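Local coordinates for protein erythropoietin (Homo sapiens, PDB 1EER) that acts as the hormone that controls red-cell production, binding and dimerising its receptor EPOR and thereby activating JAK2 signalling, at residues R143-S146 against N147-G151; V11-R14 against Y15-A19; I133-T137 against F138-F142. The protein carries 5 engineered substitutions. All coordinates share one frame; numbering follows the deposited sequence.

Interaction 1 (R143-S146 against N147-G151)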
loop_
_atom_site.group_PDB
_atom_site.type_symbol
_atom_site.label_atom_id
_atom_site.label_comp_id
_atom_site.label_asym_id
_atom_site.label_seq_id
_atom_site.Cartn_x
_atom_site.Cartn_y
_atom_site.Cartn_z
ATOM N N ARG A 143 -0.794 15.297 2.060
ATOM C CA ARG A 143 0.290 14.814 2.906
ATOM C C ARG A 143 -0.323 14.346 4.226
ATOM O O ARG A 143 0.076 13.327 4.790
ATOM C CB ARG A 143 1.311 15.928 3.160
ATOM C CG ARG A 143 2.395 15.559 4.175
ATOM C CD ARG A 143 3.446 16.663 4.306
ATOM N NE ARG A 143 2.923 17.888 4.916
ATOM C CZ ARG A 143 2.858 19.059 4.290
ATOM N NH1 ARG A 143 3.279 19.161 3.040
ATOM N NH2 ARG A 143 2.383 20.133 4.918
ATOM N N VAL A 144 -1.311 15.090 4.707
ATOM C CA VAL A 144 -2.000 14.748 5.952
ATOM C C VAL A 144 -2.802 13.448 5.747
ATOM O O VAL A 144 -2.864 12.587 6.633
ATOM C CB VAL A 144 -2.974 15.906 6.382
ATOM C CG1 VAL A 144 -4.018 15.393 7.366
ATOM C CG2 VAL A 144 -2.192 17.058 6.994
ATOM N N TYR A 145 -3.421 13.326 4.574
ATOM C CA TYR A 145 -4.214 12.156 4.220
ATOM C C TYR A 145 -3.335 10.913 4.338
ATOM O O TYR A 145 -3.727 9.935 4.969
ATOM C CB TYR A 145 -4.747 12.309 2.784
ATOM C CG TYR A 145 -5.435 11.089 2.203
ATOM C CD1 TYR A 145 -6.451 10.435 2.898
ATOM C CD2 TYR A 145 -5.105 10.624 0.931
ATOM C CE1 TYR A 145 -7.131 9.347 2.340
ATOM C CE2 TYR A 145 -5.778 9.531 0.357
ATOM C CZ TYR A 145 -6.791 8.900 1.070
ATOM O OH TYR A 145 -7.455 7.824 0.521
ATOM N N SER A 146 -2.144 10.968 3.739
ATOM C CA SER A 146 -1.190 9.850 3.778
ATOM C C SER A 146 -0.633 9.593 5.186
ATOM O O SER A 146 -0.614 8.454 5.648
ATOM C CB SER A 146 -0.028 10.117 2.807
ATOM O OG SER A 146 0.942 9.085 2.861
ATOM N N ASN A 147 -0.185 10.647 5.866
ATOM C CA ASN A 147 0.372 10.496 7.205
ATOM C C ASN A 147 -0.644 9.912 8.178
ATOM O O ASN A 147 -0.282 9.137 9.070
ATOM C CB ASN A 147 0.884 11.844 7.736
ATOM C CG ASN A 147 2.326 12.127 7.332
ATOM O OD1 ASN A 147 3.049 11.237 6.895
ATOM N ND2 ASN A 147 2.745 13.373 7.482
ATOM N N PHE A 148 -1.917 10.276 8.009
ATOM C CA PHE A 148 -2.966 9.758 8.891
ATOM C C PHE A 148 -3.258 8.265 8.684
ATOM O O PHE A 148 -3.311 7.484 9.646
ATOM C CB PHE A 148 -4.268 10.544 8.709
ATOM C CG PHE A 148 -5.294 10.262 9.774
ATOM C CD1 PHE A 148 -6.137 9.161 9.671
ATOM C CD2 PHE A 148 -5.408 11.091 10.888
ATOM C CE1 PHE A 148 -7.080 8.888 10.658
ATOM C CE2 PHE A 148 -6.347 10.827 11.883
ATOM C CZ PHE A 148 -7.186 9.723 11.769
ATOM N N LEU A 149 -3.455 7.870 7.431
ATOM C CA LEU A 149 -3.760 6.477 7.122
ATOM C C LEU A 149 -2.573 5.562 7.407
ATOM O O LEU A 149 -2.728 4.477 7.973
ATOM C CB LEU A 149 -4.168 6.314 5.648
ATOM C CG LEU A 149 -5.211 7.224 4.991
ATOM C CD1 LEU A 149 -5.437 6.746 3.570
ATOM C CD2 LEU A 149 -6.498 7.222 5.776
ATOM N N ARG A 150 -1.384 6.006 7.014
ATOM C CA ARG A 150 -0.195 5.197 7.208
ATOM C C ARG A 150 0.295 5.277 8.637
ATOM O O ARG A 150 1.124 4.472 9.059
ATOM C CB ARG A 150 0.902 5.638 6.232
ATOM C CG ARG A 150 1.822 6.719 6.754
ATOM C CD ARG A 150 2.717 7.244 5.657
ATOM N NE ARG A 150 3.521 8.372 6.113
ATOM C CZ ARG A 150 4.840 8.456 5.981
ATOM N NH1 ARG A 150 5.520 7.476 5.400
ATOM N NH2 ARG A 150 5.483 9.520 6.439
ATOM N N GLY A 151 -0.250 6.233 9.386
ATOM C CA GLY A 151 0.157 6.426 10.765
ATOM C C GLY A 151 -0.735 5.813 11.828
ATOM O O GLY A 151 -0.808 4.594 11.962
#
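Tyr-145 on Leu-149 and Arg-143 beside Asn-147 are local i to i+4 contacts within helix 138-161, the first on its buried side, the second on the side that Arg-150 shares and that faces another protein chain. The backbone carries them with consecutive bonds, from Asn-147 N to Arg-143 O (2.9 Å) through to Arg-150 N on Ser-146 O (2.9 Å). Past this the helix takes a wider pi-type turn at 149-151. On the inner side CD1 of Leu-149 presses obliquely on the phenol, closest at CE1 of Tyr-145 (3.3 Å). With CG of Tyr-145 anti to its backbone N (chi1 172°), the ring is carried forward along the helix to that methyl. Ala-19 of helix 9-25 and Leu-105 of helix 91-111 close round Leu-149, and Phe-148 packs on Leu-67 and Leu-70 of helix 56-82. On the outer side Arg-150 takes one acceptor side-on: NE and NH2 both donate to OD1 of Asn-147, each at 3.0 Å, and the oxygen lies 12° out of the guanidinium plane. This double grip restricts rotation of the amide, whose ND2 is hydrogen-bonded to a polar side chain of the other protein. Arg-143 runs alongside Asn-147, its CG 4.0 Å from Asn-147 ND2, their flat groups turned 58° apart. Beyond the two segments, NH2 of Arg-143 and NH2 of Arg-150 each pair with an acidic side chain of the other protein, and Arg-150 NH1 also donates to that chain's backbone. Such two-sidedness, apolar inward and polar toward a bound partner, is characteristic of an amphipathic helix in a four-helix-bundle cytokine.

Interaction 2 (V11-R14 against Y15-A19)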
loop_
_atom_site.group_PDB
_atom_site.type_symbol
_atom_site.label_atom_id
_atom_site.label_comp_id
_atom_site.label_asym_id
_atom_site.label_seq_id
_atom_site.Cartn_x
_atom_site.Cartn_y
_atom_site.Cartn_z
ATOM N N VAL A 11 -5.622 -5.318 1.947
ATOM C CA VAL A 11 -6.852 -4.571 1.758
ATOM C C VAL A 11 -6.651 -3.132 2.201
ATOM O O VAL A 11 -6.968 -2.200 1.463
ATOM C CB VAL A 11 -8.025 -5.204 2.550
ATOM C CG1 VAL A 11 -9.306 -4.367 2.371
ATOM C CG2 VAL A 11 -8.248 -6.635 2.073
ATOM N N LEU A 12 -6.110 -2.946 3.399
ATOM C CA LEU A 12 -5.883 -1.601 3.904
ATOM C C LEU A 12 -4.770 -0.910 3.127
ATOM O O LEU A 12 -4.837 0.288 2.855
ATOM C CB LEU A 12 -5.532 -1.653 5.389
ATOM C CG LEU A 12 -4.996 -0.356 5.999
ATOM C CD1 LEU A 12 -5.893 0.824 5.626
ATOM C CD2 LEU A 12 -4.919 -0.523 7.501
ATOM N N GLU A 13 -3.754 -1.683 2.756
ATOM C CA GLU A 13 -2.612 -1.156 2.024
ATOM C C GLU A 13 -2.961 -0.478 0.710
ATOM O O GLU A 13 -2.266 0.449 0.290
ATOM C CB GLU A 13 -1.602 -2.269 1.748
ATOM C CG GLU A 13 -0.385 -1.798 0.975
ATOM C CD GLU A 13 0.857 -2.628 1.266
ATOM O OE1 GLU A 13 1.368 -2.583 2.412
ATOM O OE2 GLU A 13 1.324 -3.325 0.340
ATOM N N ARG A 14 -4.022 -0.943 0.050
ATOM C CA ARG A 14 -4.428 -0.351 -1.218
ATOM C C ARG A 14 -4.599 1.153 -1.058
ATOM O O ARG A 14 -4.142 1.943 -1.885
ATOM C CB ARG A 14 -5.742 -0.963 -1.703
ATOM C CG ARG A 14 -6.153 -0.468 -3.081
ATOM C CD ARG A 14 -7.653 -0.585 -3.305
ATOM N NE ARG A 14 -8.112 0.370 -4.307
ATOM C CZ ARG A 14 -9.387 0.571 -4.621
ATOM N NH1 ARG A 14 -10.336 -0.120 -4.009
ATOM N NH2 ARG A 14 -9.711 1.476 -5.537
ATOM N N TYR A 15 -5.255 1.545 0.024
ATOM C CA TYR A 15 -5.506 2.955 0.279
ATOM C C TYR A 15 -4.246 3.719 0.689
ATOM O O TYR A 15 -4.036 4.854 0.266
ATOM C CB TYR A 15 -6.605 3.079 1.337
ATOM C CG TYR A 15 -7.862 2.336 0.929
ATOM C CD1 TYR A 15 -8.695 2.838 -0.076
ATOM C CD2 TYR A 15 -8.198 1.116 1.515
ATOM C CE1 TYR A 15 -9.830 2.142 -0.489
ATOM C CE2 TYR A 15 -9.330 0.411 1.113
ATOM C CZ TYR A 15 -10.142 0.930 0.110
ATOM O OH TYR A 15 -11.263 0.240 -0.291
ATOM N N LEU A 16 -3.404 3.090 1.498
ATOM C CA LEU A 16 -2.172 3.732 1.933
ATOM C C LEU A 16 -1.295 4.068 0.734
ATOM O O LEU A 16 -0.680 5.133 0.692
ATOM C CB LEU A 16 -1.407 2.826 2.902
ATOM C CG LEU A 16 -1.810 2.927 4.379
ATOM C CD1 LEU A 16 -3.344 2.915 4.541
ATOM C CD2 LEU A 16 -1.177 1.776 5.133
ATOM N N LEU A 17 -1.237 3.171 -0.247
ATOM C CA LEU A 17 -0.422 3.422 -1.432
ATOM C C LEU A 17 -1.062 4.496 -2.308
ATOM O O LEU A 17 -0.369 5.255 -2.978
ATOM C CB LEU A 17 -0.216 2.135 -2.229
ATOM C CG LEU A 17 0.561 1.044 -1.487
ATOM C CD1 LEU A 17 0.566 -0.227 -2.323
ATOM C CD2 LEU A 17 1.976 1.520 -1.201
ATOM N N GLU A 18 -2.388 4.561 -2.303
ATOM C CA GLU A 18 -3.086 5.575 -3.075
ATOM C C GLU A 18 -2.718 6.931 -2.483
ATOM O O GLU A 18 -2.370 7.861 -3.212
ATOM C CB GLU A 18 -4.596 5.378 -2.956
ATOM C CG GLU A 18 -5.300 5.087 -4.263
ATOM C CD GLU A 18 -6.620 4.367 -4.060
ATOM O OE1 GLU A 18 -7.368 4.737 -3.130
ATOM O OE2 GLU A 18 -6.905 3.425 -4.831
ATOM N N ALA A 19 -2.797 7.026 -1.156
ATOM C CA ALA A 19 -2.489 8.264 -0.446
ATOM C C ALA A 19 -1.041 8.702 -0.666
ATOM O O ALA A 19 -0.757 9.900 -0.776
ATOM C CB ALA A 19 -2.776 8.099 1.043
HETATM O O HOH W 1 -5.793 1.334 -5.854
#
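OE2 of Glu-18 is gripped by two groups: a bridging water donates to it at 2.6 Å, and Arg-14 NE reaches it at 3.3 Å in a salt bridge whose direct hydrogen bond is weak, bent to 132°. The same water accepts from Arg-14 NE at 2.9 Å, lying in the guanidinium plane, so it closes a small triangle whose two water bonds are shorter than the direct one. Carboxylate and guanidinium stand almost perpendicular, 88° apart, so the pair is not a flat, two-pronged one. CG of Arg-14 stands opposite the backbone N (chi1 -175°), and the chain runs extended to NE, carrying the guanidinium out to Glu-18. On the way its CD passes over one face of the Tyr-15 ring. Arg-14 NH2 donates to the backbone of another protein's chain, which also places an aromatic side chain against Tyr-15. On the neighbouring flank, CG of Glu-13 rests on Leu-17 CD1 (3.8 Å), while its carboxylate OE2 is paired with Arg-10. On the inner side Leu-12 and Leu-16 meet methyl to methyl, CD1 to CD1 at 3.5 Å, a tight fit. Through these two leucines, Leu-12 on Leu-153 and Leu-16 on Leu-149, helix 9-25 packs against helix 138-161 in the four-helix bundle, while its polar side meets a bound protein chain.

Interaction 3 (I133-T137 against F138-F142)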
loop_
_atom_site.group_PDB
_atom_site.type_symbol
_atom_site.label_atom_id
_atom_site.label_comp_id
_atom_site.label_asym_id
_atom_site.label_seq_id
_atom_site.Cartn_x
_atom_site.Cartn_y
_atom_site.Cartn_z
ATOM N N ILE A 133 -5.551 22.254 13.542
ATOM C CA ILE A 133 -4.565 22.287 12.478
ATOM C C ILE A 133 -5.349 22.512 11.196
ATOM O O ILE A 133 -6.487 22.057 11.071
ATOM C CB ILE A 133 -3.812 20.934 12.378
ATOM C CG1 ILE A 133 -3.021 20.685 13.656
ATOM C CG2 ILE A 133 -2.887 20.929 11.174
ATOM C CD1 ILE A 133 -2.356 19.344 13.697
ATOM N N THR A 134 -4.752 23.216 10.245
ATOM C CA THR A 134 -5.429 23.464 8.986
ATOM C C THR A 134 -4.455 23.408 7.827
ATOM O O THR A 134 -3.239 23.345 8.014
ATOM C CB THR A 134 -6.115 24.852 8.959
ATOM O OG1 THR A 134 -5.112 25.873 8.969
ATOM C CG2 THR A 134 -7.037 25.032 10.152
ATOM N N ALA A 135 -5.011 23.433 6.620
ATOM C CA ALA A 135 -4.218 23.409 5.397
ATOM C C ALA A 135 -4.881 24.369 4.410
ATOM O O ALA A 135 -6.097 24.558 4.448
ATOM C CB ALA A 135 -4.176 21.990 4.811
ATOM N N ASP A 136 -4.079 24.990 3.550
ATOM C CA ASP A 136 -4.603 25.902 2.548
ATOM C C ASP A 136 -4.093 25.524 1.161
ATOM O O ASP A 136 -4.155 26.321 0.229
ATOM C CB ASP A 136 -4.246 27.361 2.883
ATOM C CG ASP A 136 -2.759 27.576 3.102
ATOM O OD1 ASP A 136 -1.970 27.346 2.163
ATOM O OD2 ASP A 136 -2.379 27.988 4.219
ATOM N N THR A 137 -3.573 24.307 1.037
ATOM C CA THR A 137 -3.085 23.788 -0.237
ATOM C C THR A 137 -3.492 22.322 -0.304
ATOM O O THR A 137 -3.733 21.684 0.728
ATOM C CB THR A 137 -1.536 23.865 -0.379
ATOM O OG1 THR A 137 -0.907 23.273 0.766
ATOM C CG2 THR A 137 -1.081 25.300 -0.518
ATOM N N PHE A 138 -3.571 21.783 -1.516
ATOM C CA PHE A 138 -3.945 20.389 -1.681
ATOM C C PHE A 138 -2.776 19.525 -1.262
ATOM O O PHE A 138 -2.943 18.364 -0.883
ATOM C CB PHE A 138 -4.321 20.115 -3.136
ATOM C CG PHE A 138 -5.759 20.391 -3.437
ATOM C CD1 PHE A 138 -6.735 19.440 -3.151
ATOM C CD2 PHE A 138 -6.149 21.623 -3.954
ATOM C CE1 PHE A 138 -8.082 19.715 -3.369
ATOM C CE2 PHE A 138 -7.492 21.908 -4.176
ATOM C CZ PHE A 138 -8.460 20.952 -3.882
ATOM N N ARG A 139 -1.586 20.117 -1.330
ATOM C CA ARG A 139 -0.350 19.442 -0.958
ATOM C C ARG A 139 -0.386 19.045 0.511
ATOM O O ARG A 139 -0.120 17.893 0.845
ATOM C CB ARG A 139 0.861 20.351 -1.217
ATOM C CG ARG A 139 2.201 19.663 -0.966
ATOM C CD ARG A 139 3.355 20.643 -0.975
ATOM N NE ARG A 139 2.899 22.013 -0.776
ATOM C CZ ARG A 139 3.223 23.029 -1.568
ATOM N NH1 ARG A 139 4.014 22.830 -2.622
ATOM N NH2 ARG A 139 2.750 24.243 -1.311
ATOM N N LYS A 140 -0.720 19.990 1.390
ATOM C CA LYS A 140 -0.777 19.668 2.805
ATOM C C LYS A 140 -1.942 18.734 3.081
ATOM O O LYS A 140 -1.841 17.847 3.919
ATOM C CB LYS A 140 -0.909 20.923 3.667
ATOM C CG LYS A 140 -0.707 20.609 5.145
ATOM C CD LYS A 140 -0.620 21.839 6.032
ATOM C CE LYS A 140 -0.996 21.468 7.458
ATOM N NZ LYS A 140 -0.563 22.469 8.465
ATOM N N LEU A 141 -3.048 18.929 2.368
ATOM C CA LEU A 141 -4.229 18.083 2.538
ATOM C C LEU A 141 -3.869 16.627 2.252
ATOM O O LEU A 141 -4.163 15.736 3.033
ATOM C CB LEU A 141 -5.352 18.548 1.588
ATOM C CG LEU A 141 -6.731 17.868 1.609
ATOM C CD1 LEU A 141 -7.220 17.676 3.038
ATOM C CD2 LEU A 141 -7.721 18.719 0.833
ATOM N N PHE A 142 -3.220 16.394 1.125
ATOM C CA PHE A 142 -2.842 15.046 0.754
ATOM C C PHE A 142 -1.724 14.459 1.606
ATOM O O PHE A 142 -1.706 13.253 1.846
ATOM C CB PHE A 142 -2.478 15.008 -0.725
ATOM C CG PHE A 142 -3.674 14.926 -1.627
ATOM C CD1 PHE A 142 -4.580 13.877 -1.501
ATOM C CD2 PHE A 142 -3.918 15.910 -2.574
ATOM C CE1 PHE A 142 -5.724 13.811 -2.310
ATOM C CE2 PHE A 142 -5.062 15.854 -3.393
ATOM C CZ PHE A 142 -5.964 14.804 -3.258
#
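Thr-137 N-caps helix 138-161, directly after the corner the chain turns at Asp-136. Its OG1 accepts a weak but fairly straight bond from Lys-140 N (3.3 Å, N-H...O 163°). The hydroxyl occupies the position between backbone N and carbonyl carbon (chi1 51°), which brings Thr-137 OG1 over the first turn and within 3.7 Å of Lys-140 CB. The carbonyl of the same residue serves the next amide, Leu-141 N bonding to Thr-137 O at 3.3 Å. Thr-137 and Arg-139 run alongside each other, and CG2 of the threonine lies near NH2 of Arg-139.

Lys-140 then links helix to strand. Its chain is extended beyond CG and goes back along the strand; the N-to-C directions of strand segment 133-135 and helix segment 138-142 differ by 131°. The methyl of Ala-135 supports the chain near its root, Ala-135 CB lying 3.6 Å from Lys-140 CB, and also touches CG and CD. At the far end the methyl CG2 of Ile-133 lies 3.9 Å from Lys-140 NZ, the two side chains crossing at about a right angle.

Farther out, the strand is fixed by antiparallel pairing with strand 34-41, with backbone hydrogen bonds of Ile-133 with Val-41 and Ala-135 with Ile-39. Phe-138 packs on Leu-91 and Leu-81, and Leu-141 on Ala-73, so the first turn of the helix is seated against helices 56-82 and 91-111. The strongest polar partner of the lysine amine is an acidic side chain of another protein's chain, with which it forms a salt bridge; Lys-140 NZ also makes a weak bond to Thr-134 O at 2.9 Å.

Interactions 1 and 3 lie in sequence on helix 138-161, at its middle and at its N-terminal start, whereas interaction 2 belongs to helix 9-25. Interaction 1 is the most buried and touches interaction 2 directly: Tyr-145 CE2 lies 3.4 Å from Ala-19 CB, and Leu-149 CB 3.7 Å from Leu-16 CD1, so the two helices join through apolar packing. Interactions 2 and 3, only partly buried, have centres about 20 Å apart and do not touch. Their chemistry follows their places: an apolar inner side and an amide-guanidinium outer side in 143-151, a water-bridged ion pair in 11-19, and a threonine cap with strand contacts in 133-142. Basic side chains in all three reach other protein chains.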